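Local coordinates for putative nucleotide sugar epimerase/ dehydratase (Bordetella bronchiseptica, PDB 2Q1S), which binds NAD(H) in a Rossmann fold and probably acts as a nucleotide-sugar epimerase or dehydratase in the biosynthesis of the lipopolysaccharide O-antigen, at residues T85-D90 with L131-R136; L106-G111 with M183-G188; T237-A242 with D345-T350; M246-E251 with D295-I300. One frame throughout, in Å; residues are numbered along the deposited sequence.

Contact 1 (T85-D90 with L131-R136); sequences TSITDD and LKLYER. With NAI (1,4-dihydronicotinamide adenine dinucleotide), chain B.
The carboxylate of D90 is met from above its plane by the ammonium group of K132, with NZ 2.6 Å from D90 OD1 and 38° out of the plane. The same nitrogen also reaches a second flat group, the peptide of T88, this time lying in the carbonyl plane at 2.7 Å from T88 O. The bend of the lysine chain at its third torsion (75°) curls NZ back to these two oxygens, and its CD comes alongside T88 CB on the way. The third flat group is the adenine of NADH. Its N1A accepts a nearly straight bond from the backbone N of I87 (2.9 Å, 170°), while N6A donates to S86 OG at 2.8 Å. S86 OG, turned away from its own backbone N, also donates to T88 OG1 at 2.8 Å, and T88 OG1 is held in turn by E124. A type I turn from S86 to D89 sets up these positions, and D89 then caps the start of helix 90-95. Next to the polar group, I87 CD1 touches L133 CD1 at 4.0 Å, the two branched chains passing at a slant. K132 also packs against L120 of the second subunit. One lysine thus ties the adenine-binding turn to helix 128-137 by an ionic and a neutral acceptor at once; the nearby carboxylate probably favours its charged form. The paired use of N1A and N6A reads the hydrogen-bonding pattern of adenine itself.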
# COMPACT_ATOMS: atom_id res chain seq x y z
N THR A 85 -2.88 -1.20 -23.68
CA THR A 85 -1.74 -0.60 -23.05
C THR A 85 -2.00 -0.64 -21.55
O THR A 85 -3.14 -0.46 -21.09
CB THR A 85 -1.59 0.87 -23.48
OG1 THR A 85 -1.43 0.95 -24.91
CG2 THR A 85 -0.34 1.48 -22.87
N SER A 86 -0.94 -0.87 -20.77
CA SER A 86 -1.06 -0.72 -19.31
C SER A 86 -1.36 0.73 -18.88
O SER A 86 -0.76 1.66 -19.41
CB SER A 86 0.23 -1.18 -18.61
OG SER A 86 0.17 -0.87 -17.22
N ILE A 87 -2.24 0.89 -17.91
CA ILE A 87 -2.49 2.20 -17.30
C ILE A 87 -1.27 2.78 -16.58
O ILE A 87 -1.24 3.98 -16.25
CB ILE A 87 -3.75 2.20 -16.42
CG1 ILE A 87 -4.21 3.61 -16.14
CG2 ILE A 87 -3.48 1.53 -15.06
CD1 ILE A 87 -4.64 4.43 -17.41
N THR A 88 -0.28 1.93 -16.28
CA THR A 88 1.00 2.47 -15.73
C THR A 88 1.96 3.03 -16.77
O THR A 88 3.03 3.55 -16.43
CB THR A 88 1.74 1.41 -14.88
OG1 THR A 88 2.21 0.37 -15.76
CG2 THR A 88 0.80 0.87 -13.82
N ASP A 89 1.60 2.92 -18.04
CA ASP A 89 2.51 3.40 -19.08
C ASP A 89 2.67 4.94 -19.07
O ASP A 89 1.69 5.68 -19.17
CB ASP A 89 2.05 2.90 -20.46
CG ASP A 89 2.98 3.33 -21.57
OD1 ASP A 89 4.10 2.77 -21.68
OD2 ASP A 89 2.64 4.28 -22.30
N ASP A 90 3.90 5.43 -18.93
CA ASP A 90 4.12 6.88 -18.81
C ASP A 90 3.63 7.68 -20.02
O ASP A 90 2.99 8.71 -19.85
CB ASP A 90 5.60 7.18 -18.55
CG ASP A 90 6.02 6.79 -17.14
OD1 ASP A 90 5.13 6.75 -16.24
OD2 ASP A 90 7.24 6.54 -16.95
N LEU A 131 -2.20 4.31 -8.19
CA LEU A 131 -1.42 5.50 -7.86
C LEU A 131 -1.13 6.33 -9.13
O LEU A 131 -1.31 7.56 -9.10
CB LEU A 131 -0.09 5.04 -7.19
CG LEU A 131 0.74 6.26 -6.79
CD1 LEU A 131 0.00 7.16 -5.80
CD2 LEU A 131 2.08 5.74 -6.20
N LYS A 132 -0.62 5.70 -10.18
CA LYS A 132 -0.24 6.45 -11.38
C LYS A 132 -1.48 7.05 -12.06
O LYS A 132 -1.42 8.17 -12.57
CB LYS A 132 0.57 5.61 -12.34
CG LYS A 132 1.91 5.20 -11.69
CD LYS A 132 2.85 4.53 -12.68
CE LYS A 132 3.53 5.49 -13.67
NZ LYS A 132 4.51 4.82 -14.56
N LEU A 133 -2.58 6.31 -12.04
CA LEU A 133 -3.82 6.85 -12.62
C LEU A 133 -4.23 8.09 -11.86
O LEU A 133 -4.50 9.16 -12.46
CB LEU A 133 -4.90 5.76 -12.58
CG LEU A 133 -6.27 6.28 -13.10
CD1 LEU A 133 -6.27 6.69 -14.57
CD2 LEU A 133 -7.33 5.24 -12.82
N TYR A 134 -4.35 7.99 -10.54
CA TYR A 134 -4.82 9.09 -9.72
C TYR A 134 -3.89 10.30 -9.84
O TYR A 134 -4.33 11.46 -9.88
CB TYR A 134 -4.92 8.64 -8.27
CG TYR A 134 -6.12 7.75 -7.98
CD1 TYR A 134 -6.98 7.30 -9.02
CD2 TYR A 134 -6.40 7.35 -6.67
CE1 TYR A 134 -8.09 6.53 -8.72
CE2 TYR A 134 -7.48 6.55 -6.36
CZ TYR A 134 -8.33 6.12 -7.39
OH TYR A 134 -9.42 5.33 -7.08
N GLU A 135 -2.58 10.04 -9.91
CA GLU A 135 -1.61 11.12 -10.05
C GLU A 135 -1.82 11.91 -11.34
O GLU A 135 -1.68 13.14 -11.36
CB GLU A 135 -0.19 10.55 -9.97
CG GLU A 135 0.93 11.58 -10.00
CD GLU A 135 0.96 12.55 -8.82
OE1 GLU A 135 0.22 12.46 -7.81
OE2 GLU A 135 1.75 13.52 -8.97
N ARG A 136 -2.16 11.21 -12.41
CA ARG A 136 -2.49 11.86 -13.68
C ARG A 136 -3.83 12.61 -13.64
O ARG A 136 -3.91 13.72 -14.23
CB ARG A 136 -2.48 10.88 -14.84
CG ARG A 136 -2.71 11.55 -16.22
CD ARG A 136 -1.72 12.67 -16.51
NE ARG A 136 -2.02 13.33 -17.79
CZ ARG A 136 -1.96 14.64 -17.98
NH1 ARG A 136 -1.55 15.44 -17.00
NH2 ARG A 136 -2.26 15.16 -19.17
PA NAI B . -10.66 -9.23 -14.72
O1A NAI B . -9.31 -9.83 -14.51
O2A NAI B . -11.60 -9.86 -15.77
O5B NAI B . -10.58 -7.71 -14.98
C5B NAI B . -9.44 -6.89 -14.71
C4B NAI B . -8.94 -6.23 -15.99
O4B NAI B . -7.79 -5.46 -15.68
C3B NAI B . -8.53 -7.28 -17.05
O3B NAI B . -9.17 -6.99 -18.30
C2B NAI B . -7.03 -7.05 -17.18
O2B NAI B . -6.43 -7.30 -18.49
C1B NAI B . -6.90 -5.57 -16.81
N9A NAI B . -5.56 -5.15 -16.43
C8A NAI B . -4.65 -5.85 -15.68
N7A NAI B . -3.56 -5.10 -15.52
C5A NAI B . -3.73 -3.90 -16.14
C6A NAI B . -2.96 -2.66 -16.35
N6A NAI B . -1.73 -2.48 -15.86
N1A NAI B . -3.51 -1.63 -17.06
C2A NAI B . -4.77 -1.80 -17.57
N3A NAI B . -5.56 -2.88 -17.43
C4A NAI B . -5.10 -3.96 -16.72
O3 NAI B . -11.35 -9.36 -13.28
PN NAI B . -12.78 -8.78 -12.77
O1N NAI B . -13.42 -9.77 -11.94
O2N NAI B . -13.43 -8.15 -13.97
O5D NAI B . -12.27 -7.53 -11.84
C5D NAI B . -12.67 -6.17 -12.10
C4D NAI B . -12.42 -5.38 -10.82
O4D NAI B . -13.30 -5.85 -9.82
C3D NAI B . -11.03 -5.61 -10.23
O3D NAI B . -10.55 -4.34 -9.76
C2D NAI B . -11.26 -6.58 -9.12
O2D NAI B . -10.24 -6.47 -8.09
C1D NAI B . -12.60 -6.16 -8.59
N1N NAI B . -13.31 -7.19 -7.89
C2N NAI B . -13.88 -8.26 -8.52
C3N NAI B . -14.58 -9.23 -7.81
C7N NAI B . -15.21 -10.44 -8.49
O7N NAI B . -15.83 -11.24 -7.81
N7N NAI B . -15.07 -10.53 -9.84
C4N NAI B . -14.77 -9.09 -6.40
C5N NAI B . -14.20 -7.94 -5.78
C6N NAI B . -13.51 -7.00 -6.55

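Contact 2 (L106-G111 with M183-G188); sequences LATYHG and MSKIFG. With NAI (1,4-dihydronicotinamide adenine dinucleotide), chain B.
Direct contact between the segments is slight, with no hydrogen bond across it: T108 OG1 lies 4.0 Å from K185 CD, the two side chains crossing at about a right angle, while the polar end of T108 is hydrogen-bonded to N126. Most of the joining is done by hydrogen bonds through the nicotinamide ribose of NADH. K185 NZ donates to both ribose hydroxyls, 2.8 Å from NAI O3D and 3.1 Å from NAI O2D, and also to S149 O. Kinks at its second and third torsions (-46° and -62°) fold the lysine over toward the sugar. On the other side of the contact, NAI O3D has the carbonyls L106 O (2.9 Å) and A107 O (3.3 Å) within weak hydrogen-bonding range, and its single proton may serve either. Closer packing comes from T108 CG2 on NAI C3D (3.6 Å) and A107 CB on the adenine at NAI C4A, while the pyrophosphate bridge oxygen NAI O3 lies at the edge of the H110 ring. Farther along helix 180-199, F187 stacks on F187 of the second subunit. K185 and Y181, four residues apart and both on the cofactor, form the YxxxK motif of the short-chain dehydrogenase/reductase site.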
# COMPACT_ATOMS: atom_id res chain seq x y z
N LEU A 106 -11.14 -0.36 -12.92
CA LEU A 106 -11.42 -1.79 -12.65
C LEU A 106 -10.23 -2.71 -12.80
O LEU A 106 -10.36 -3.92 -12.67
CB LEU A 106 -12.59 -2.31 -13.52
CG LEU A 106 -13.80 -1.37 -13.58
CD1 LEU A 106 -14.81 -2.02 -14.55
CD2 LEU A 106 -14.40 -1.11 -12.24
N ALA A 107 -9.06 -2.20 -13.20
CA ALA A 107 -7.93 -3.07 -13.44
C ALA A 107 -7.51 -3.74 -12.10
O ALA A 107 -7.69 -3.23 -10.98
CB ALA A 107 -6.80 -2.32 -14.05
N THR A 108 -7.02 -4.97 -12.29
CA THR A 108 -6.46 -5.74 -11.17
C THR A 108 -5.52 -6.78 -11.78
O THR A 108 -5.39 -6.93 -13.00
CB THR A 108 -7.52 -6.38 -10.29
OG1 THR A 108 -6.94 -6.76 -9.03
CG2 THR A 108 -8.17 -7.61 -10.94
N TYR A 109 -4.82 -7.43 -10.86
CA TYR A 109 -4.00 -8.58 -11.18
C TYR A 109 -4.75 -9.86 -10.73
O TYR A 109 -4.92 -10.13 -9.56
CB TYR A 109 -2.62 -8.47 -10.54
CG TYR A 109 -1.69 -9.55 -11.04
CD1 TYR A 109 -1.26 -9.58 -12.37
CD2 TYR A 109 -1.21 -10.56 -10.17
CE1 TYR A 109 -0.39 -10.56 -12.84
CE2 TYR A 109 -0.34 -11.56 -10.62
CZ TYR A 109 0.11 -11.56 -11.97
OH TYR A 109 0.96 -12.52 -12.43
N HIS A 110 -5.30 -10.57 -11.71
CA HIS A 110 -6.31 -11.59 -11.38
C HIS A 110 -5.60 -12.91 -11.02
O HIS A 110 -4.95 -13.48 -11.87
CB HIS A 110 -7.24 -11.82 -12.58
CG HIS A 110 -8.45 -12.62 -12.26
ND1 HIS A 110 -8.40 -13.95 -11.91
CD2 HIS A 110 -9.75 -12.27 -12.25
CE1 HIS A 110 -9.62 -14.37 -11.64
NE2 HIS A 110 -10.46 -13.38 -11.87
N GLY A 111 -5.72 -13.39 -9.78
CA GLY A 111 -6.40 -12.84 -8.62
C GLY A 111 -5.56 -13.22 -7.40
O GLY A 111 -4.34 -13.13 -7.46
N MET A 183 -4.02 -6.99 -0.33
CA MET A 183 -3.33 -5.76 0.11
C MET A 183 -3.45 -4.68 -0.96
O MET A 183 -3.74 -3.55 -0.67
CB MET A 183 -1.87 -6.07 0.43
CG MET A 183 -1.78 -6.97 1.67
SD MET A 183 -0.06 -7.14 2.28
CE MET A 183 0.71 -8.03 0.91
N SER A 184 -3.19 -5.04 -2.21
CA SER A 184 -3.33 -4.05 -3.29
C SER A 184 -4.73 -3.43 -3.34
O SER A 184 -4.88 -2.22 -3.56
CB SER A 184 -3.08 -4.72 -4.62
OG SER A 184 -1.69 -4.94 -4.81
N LYS A 185 -5.77 -4.25 -3.14
CA LYS A 185 -7.13 -3.70 -3.18
C LYS A 185 -7.33 -2.68 -2.07
O LYS A 185 -7.87 -1.60 -2.27
CB LYS A 185 -8.21 -4.82 -3.09
CG LYS A 185 -8.21 -5.80 -4.26
CD LYS A 185 -8.11 -5.15 -5.61
CE LYS A 185 -9.28 -4.23 -5.92
NZ LYS A 185 -9.21 -3.66 -7.34
N ILE A 186 -6.81 -2.97 -0.89
CA ILE A 186 -6.92 -2.06 0.27
C ILE A 186 -6.08 -0.79 -0.01
O ILE A 186 -6.50 0.34 0.28
CB ILE A 186 -6.45 -2.77 1.56
CG1 ILE A 186 -7.49 -3.80 1.98
CG2 ILE A 186 -6.00 -1.77 2.64
CD1 ILE A 186 -6.98 -4.72 3.13
N PHE A 187 -4.89 -0.99 -0.58
CA PHE A 187 -4.02 0.15 -0.83
C PHE A 187 -4.72 1.14 -1.77
O PHE A 187 -4.59 2.36 -1.61
CB PHE A 187 -2.69 -0.28 -1.45
CG PHE A 187 -1.80 -1.13 -0.53
CD1 PHE A 187 -2.09 -1.30 0.83
CD2 PHE A 187 -0.64 -1.72 -1.04
CE1 PHE A 187 -1.24 -2.06 1.65
CE2 PHE A 187 0.20 -2.50 -0.19
CZ PHE A 187 -0.12 -2.63 1.11
N GLY A 188 -5.49 0.61 -2.74
CA GLY A 188 -6.21 1.49 -3.66
C GLY A 188 -7.32 2.26 -2.91
O GLY A 188 -7.66 3.39 -3.31
PA NAI B . -10.66 -9.23 -14.72
O1A NAI B . -9.31 -9.83 -14.51
O2A NAI B . -11.60 -9.86 -15.77
O5B NAI B . -10.58 -7.71 -14.98
C5B NAI B . -9.44 -6.89 -14.71
C4B NAI B . -8.94 -6.23 -15.99
O4B NAI B . -7.79 -5.46 -15.68
C3B NAI B . -8.53 -7.28 -17.05
O3B NAI B . -9.17 -6.99 -18.30
C2B NAI B . -7.03 -7.05 -17.18
O2B NAI B . -6.43 -7.30 -18.49
C1B NAI B . -6.90 -5.57 -16.81
N9A NAI B . -5.56 -5.15 -16.43
C8A NAI B . -4.65 -5.85 -15.68
N7A NAI B . -3.56 -5.10 -15.52
C5A NAI B . -3.73 -3.90 -16.14
C6A NAI B . -2.96 -2.66 -16.35
N6A NAI B . -1.73 -2.48 -15.86
N1A NAI B . -3.51 -1.63 -17.06
C2A NAI B . -4.77 -1.80 -17.57
N3A NAI B . -5.56 -2.88 -17.43
C4A NAI B . -5.10 -3.96 -16.72
O3 NAI B . -11.35 -9.36 -13.28
PN NAI B . -12.78 -8.78 -12.77
O1N NAI B . -13.42 -9.77 -11.94
O2N NAI B . -13.43 -8.15 -13.97
O5D NAI B . -12.27 -7.53 -11.84
C5D NAI B . -12.67 -6.17 -12.10
C4D NAI B . -12.42 -5.38 -10.82
O4D NAI B . -13.30 -5.85 -9.82
C3D NAI B . -11.03 -5.61 -10.23
O3D NAI B . -10.55 -4.34 -9.76
C2D NAI B . -11.26 -6.58 -9.12
O2D NAI B . -10.24 -6.47 -8.09
C1D NAI B . -12.60 -6.16 -8.59
N1N NAI B . -13.31 -7.19 -7.89
C2N NAI B . -13.88 -8.26 -8.52
C3N NAI B . -14.58 -9.23 -7.81
C7N NAI B . -15.21 -10.44 -8.49
O7N NAI B . -15.83 -11.24 -7.81
N7N NAI B . -15.07 -10.53 -9.84
C4N NAI B . -14.77 -9.09 -6.40
C5N NAI B . -14.20 -7.94 -5.78
C6N NAI B . -13.51 -7.00 -6.55

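Contact 3 (T237-A242 with D345-T350); sequences TFIYKA and DGLRKT
I239 and T350 meet methyl to methyl, I239 CD1 standing 3.5 Å from T350 CG2, which is tighter than a usual carbon contact. The isoleucine reaches out by an extended conformation: CG1 lies anti to the carbonyl carbon (chi1 -70°) and CD1 continues the line with chi2 at 173°, bringing the terminal methyl onto the facing helix. The threonine turns its two branches to different tasks. Its CG2, anti to the backbone N, faces I239, whereas OG1 folds back along its own helix to donate to G346 O at 2.7 Å. That donor stands above the carbonyl plane, 39° out of it, and G346 O accepts the helical bond from T350 N (2.9 Å) as well. The buried hydroxyl is thereby satisfied within its own turn, and its bond fixes the rotation that presents the methyl to the isoleucine. Nearer the start of the same helix, L347 brings CD2 to 4.4 Å from I239 CD1, a looser touch. Helices 234-243 and 343-356 are thus joined through one projecting isoleucine. T350 also packs on F262 of strand 257-262, F238 and A242 lean on helix 293-304, and Y240 turns to helix 358-366.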
# COMPACT_ATOMS: atom_id res chain seq x y z
N THR A 237 -16.28 -22.26 -13.23
CA THR A 237 -15.71 -23.60 -13.16
C THR A 237 -16.80 -24.65 -13.12
O THR A 237 -16.78 -25.60 -13.92
CB THR A 237 -14.78 -23.76 -11.95
OG1 THR A 237 -13.63 -22.94 -12.16
CG2 THR A 237 -14.29 -25.19 -11.82
N PHE A 238 -17.76 -24.47 -12.21
CA PHE A 238 -18.87 -25.41 -12.07
C PHE A 238 -19.74 -25.47 -13.32
O PHE A 238 -20.15 -26.56 -13.72
CB PHE A 238 -19.74 -25.07 -10.87
CG PHE A 238 -19.18 -25.49 -9.54
CD1 PHE A 238 -17.91 -26.07 -9.44
CD2 PHE A 238 -19.94 -25.34 -8.40
CE1 PHE A 238 -17.41 -26.46 -8.20
CE2 PHE A 238 -19.45 -25.71 -7.15
CZ PHE A 238 -18.18 -26.28 -7.05
N ILE A 239 -20.02 -24.32 -13.92
CA ILE A 239 -20.85 -24.27 -15.14
C ILE A 239 -20.17 -25.02 -16.28
O ILE A 239 -20.79 -25.84 -16.99
CB ILE A 239 -21.20 -22.81 -15.54
CG1 ILE A 239 -22.19 -22.23 -14.52
CG2 ILE A 239 -21.80 -22.76 -16.95
CD1 ILE A 239 -22.48 -20.74 -14.70
N TYR A 240 -18.88 -24.75 -16.43
CA TYR A 240 -18.12 -25.44 -17.48
C TYR A 240 -18.18 -26.96 -17.29
O TYR A 240 -18.55 -27.70 -18.22
CB TYR A 240 -16.67 -24.95 -17.54
CG TYR A 240 -15.85 -25.70 -18.56
CD1 TYR A 240 -15.93 -25.40 -19.92
CD2 TYR A 240 -15.02 -26.76 -18.17
CE1 TYR A 240 -15.21 -26.13 -20.87
CE2 TYR A 240 -14.27 -27.47 -19.09
CZ TYR A 240 -14.37 -27.16 -20.44
OH TYR A 240 -13.64 -27.88 -21.36
N LYS A 241 -17.84 -27.42 -16.08
CA LYS A 241 -17.75 -28.87 -15.79
C LYS A 241 -19.13 -29.53 -15.90
O LYS A 241 -19.24 -30.67 -16.39
CB LYS A 241 -17.11 -29.12 -14.43
CG LYS A 241 -15.60 -28.86 -14.42
CD LYS A 241 -14.97 -28.96 -13.04
CE LYS A 241 -13.47 -29.28 -13.20
NZ LYS A 241 -12.71 -29.11 -11.93
N ALA A 242 -20.16 -28.83 -15.44
CA ALA A 242 -21.55 -29.32 -15.54
C ALA A 242 -21.99 -29.48 -17.00
O ALA A 242 -22.58 -30.51 -17.37
CB ALA A 242 -22.48 -28.40 -14.81
N ASP A 345 -32.11 -16.87 -11.44
CA ASP A 345 -32.16 -16.14 -12.71
C ASP A 345 -30.76 -15.85 -13.28
O ASP A 345 -30.52 -16.02 -14.49
CB ASP A 345 -33.02 -14.87 -12.61
CG ASP A 345 -34.46 -15.16 -12.15
OD1 ASP A 345 -34.93 -16.33 -12.25
OD2 ASP A 345 -35.14 -14.20 -11.71
N GLY A 346 -29.83 -15.44 -12.41
CA GLY A 346 -28.48 -15.07 -12.85
C GLY A 346 -27.73 -16.28 -13.40
O GLY A 346 -27.04 -16.22 -14.44
N LEU A 347 -27.91 -17.41 -12.73
CA LEU A 347 -27.31 -18.67 -13.20
C LEU A 347 -27.83 -19.13 -14.57
O LEU A 347 -27.05 -19.53 -15.41
CB LEU A 347 -27.46 -19.77 -12.15
CG LEU A 347 -26.57 -19.82 -10.90
CD1 LEU A 347 -26.98 -20.94 -9.95
CD2 LEU A 347 -25.07 -19.88 -11.25
N ARG A 348 -29.15 -19.06 -14.79
CA ARG A 348 -29.71 -19.35 -16.12
C ARG A 348 -29.10 -18.48 -17.21
O ARG A 348 -28.68 -18.99 -18.25
CB ARG A 348 -31.24 -19.21 -16.12
CG ARG A 348 -31.94 -20.36 -15.46
CD ARG A 348 -33.44 -20.16 -15.44
NE ARG A 348 -34.08 -21.15 -14.59
N LYS A 349 -29.02 -17.17 -16.95
CA LYS A 349 -28.43 -16.25 -17.90
C LYS A 349 -26.97 -16.59 -18.19
O LYS A 349 -26.53 -16.55 -19.33
CB LYS A 349 -28.57 -14.80 -17.42
CG LYS A 349 -29.96 -14.23 -17.68
CD LYS A 349 -30.21 -12.93 -16.95
CE LYS A 349 -31.58 -12.31 -17.30
NZ LYS A 349 -31.96 -11.27 -16.29
N THR A 350 -26.21 -16.89 -17.13
CA THR A 350 -24.80 -17.26 -17.26
C THR A 350 -24.58 -18.55 -18.02
O THR A 350 -23.73 -18.60 -18.92
CB THR A 350 -24.16 -17.35 -15.86
OG1 THR A 350 -24.43 -16.14 -15.16
CG2 THR A 350 -22.64 -17.51 -15.96

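Contact 4 (M246-E251 with D295-I300); sequences MPLPLE and DLATKI
M246 O, two residues before L248 meets A297, is gripped by N306 ND2 and, weakly, by T308 OG1, which tethers the irregular chain to residues just after helix 293-304. The meeting itself is wholly apolar. A297 CB is approached from two directions, by L248 CD1 at 3.7 Å and by L250 CD2 at 4.0 Å. L248 CD1 also lies 3.8 Å from A297 CA, so this leucine packs against the alanine CA as well as its methyl. Both leucines have CG anti to the carbonyl carbon, and with chi2 near 180° (-169° in L248, 178° in L250) they stretch out from alternate residues to the small alanine. P249, between them, and E251 bind UDP in other crystals of the protein, consistent with segment 246-251 belonging to the nucleotide-sugar-binding part of an extended short-chain dehydrogenase/reductase, beyond the Rossmann core. The helix facing it is regular, K299 N bonding to D295 O at 2.9 Å. L248 and I300 both pack on F238 of helix 234-243. L310 packs on both L250 and A297, and R312 also touches L250.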
# COMPACT_ATOMS: atom_id res chain seq x y z
N MET A 246 -19.46 -33.43 -16.14
CA MET A 246 -18.47 -33.89 -15.17
C MET A 246 -18.97 -33.68 -13.74
O MET A 246 -19.72 -32.72 -13.48
CB MET A 246 -17.14 -33.15 -15.37
CG MET A 246 -16.49 -33.35 -16.73
SD MET A 246 -15.04 -32.29 -16.91
CE MET A 246 -14.51 -32.66 -18.58
N PRO A 247 -18.55 -34.55 -12.81
CA PRO A 247 -18.87 -34.28 -11.40
C PRO A 247 -18.26 -32.95 -10.93
O PRO A 247 -17.12 -32.64 -11.26
CB PRO A 247 -18.21 -35.45 -10.66
CG PRO A 247 -18.10 -36.52 -11.66
CD PRO A 247 -17.82 -35.82 -12.96
N LEU A 248 -19.05 -32.18 -10.19
CA LEU A 248 -18.58 -30.91 -9.63
C LEU A 248 -17.85 -31.16 -8.32
O LEU A 248 -18.46 -31.65 -7.37
CB LEU A 248 -19.74 -29.95 -9.40
CG LEU A 248 -20.64 -29.58 -10.59
CD1 LEU A 248 -21.54 -28.42 -10.21
CD2 LEU A 248 -19.84 -29.24 -11.84
N PRO A 249 -16.55 -30.80 -8.25
CA PRO A 249 -15.82 -31.05 -7.02
C PRO A 249 -16.21 -30.06 -5.92
O PRO A 249 -16.08 -28.85 -6.10
CB PRO A 249 -14.36 -30.87 -7.43
CG PRO A 249 -14.39 -29.96 -8.61
CD PRO A 249 -15.72 -30.14 -9.28
N LEU A 250 -16.73 -30.58 -4.81
CA LEU A 250 -17.01 -29.76 -3.64
C LEU A 250 -15.91 -29.96 -2.62
O LEU A 250 -15.53 -31.09 -2.32
CB LEU A 250 -18.37 -30.10 -3.00
CG LEU A 250 -19.68 -29.86 -3.76
CD1 LEU A 250 -20.83 -30.35 -2.90
CD2 LEU A 250 -19.86 -28.39 -4.09
N GLU A 251 -15.37 -28.86 -2.11
CA GLU A 251 -14.40 -28.92 -1.02
C GLU A 251 -15.19 -28.89 0.28
O GLU A 251 -15.99 -27.97 0.51
CB GLU A 251 -13.41 -27.76 -1.09
N ASP A 295 -25.45 -25.58 -2.72
CA ASP A 295 -26.67 -25.14 -3.39
C ASP A 295 -26.37 -24.55 -4.76
O ASP A 295 -27.11 -24.79 -5.72
CB ASP A 295 -27.46 -24.14 -2.54
CG ASP A 295 -28.15 -24.81 -1.36
OD1 ASP A 295 -28.20 -26.06 -1.32
OD2 ASP A 295 -28.64 -24.09 -0.48
N LEU A 296 -25.29 -23.78 -4.84
CA LEU A 296 -24.77 -23.35 -6.15
C LEU A 296 -24.61 -24.54 -7.11
O LEU A 296 -25.19 -24.56 -8.21
CB LEU A 296 -23.45 -22.58 -5.99
CG LEU A 296 -22.84 -21.95 -7.26
CD1 LEU A 296 -23.53 -20.61 -7.56
CD2 LEU A 296 -21.32 -21.74 -7.11
N ALA A 297 -23.87 -25.56 -6.67
CA ALA A 297 -23.65 -26.77 -7.48
C ALA A 297 -24.97 -27.48 -7.81
O ALA A 297 -25.16 -27.92 -8.94
CB ALA A 297 -22.69 -27.72 -6.78
N THR A 298 -25.86 -27.58 -6.82
CA THR A 298 -27.15 -28.23 -7.02
C THR A 298 -27.92 -27.54 -8.16
O THR A 298 -28.37 -28.21 -9.09
CB THR A 298 -27.97 -28.24 -5.69
OG1 THR A 298 -27.34 -29.14 -4.77
CG2 THR A 298 -29.39 -28.69 -5.97
N LYS A 299 -28.00 -26.21 -8.08
CA LYS A 299 -28.71 -25.37 -9.06
C LYS A 299 -28.11 -25.48 -10.47
O LYS A 299 -28.83 -25.65 -11.44
CB LYS A 299 -28.69 -23.90 -8.62
CG LYS A 299 -29.64 -23.58 -7.47
CD LYS A 299 -29.14 -22.36 -6.69
CE LYS A 299 -30.23 -21.71 -5.84
NZ LYS A 299 -30.91 -22.58 -4.87
N ILE A 300 -26.79 -25.37 -10.56
CA ILE A 300 -26.10 -25.51 -11.83
C ILE A 300 -26.34 -26.90 -12.45
O ILE A 300 -26.61 -27.02 -13.65
CB ILE A 300 -24.58 -25.22 -11.67
CG1 ILE A 300 -24.36 -23.74 -11.36
CG2 ILE A 300 -23.82 -25.61 -12.94
CD1 ILE A 300 -22.93 -23.41 -10.91

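The four contacts fall into two pairs. Contacts 1 and 2, with centres about 14 Å apart, belong to the Rossmann half; their segments alternate along the chain, and they bind the adenine and nicotinamide-ribose ends of one NADH. Both also border the second subunit. Contacts 3 and 4 come later, on the far side of the molecule from contact 1 (centres about 35 and 40 Å from it). Their centres lie about 10 Å apart, both segments of contact 4 falling between those of contact 3 in sequence. They touch directly: K241 O and M246 N, 2.8 Å apart, probably hydrogen-bond. Contacts 1 and 2 thus serve the cofactor, whereas contacts 3 and 4 pack the part that carries UDP-binding P249 and E251.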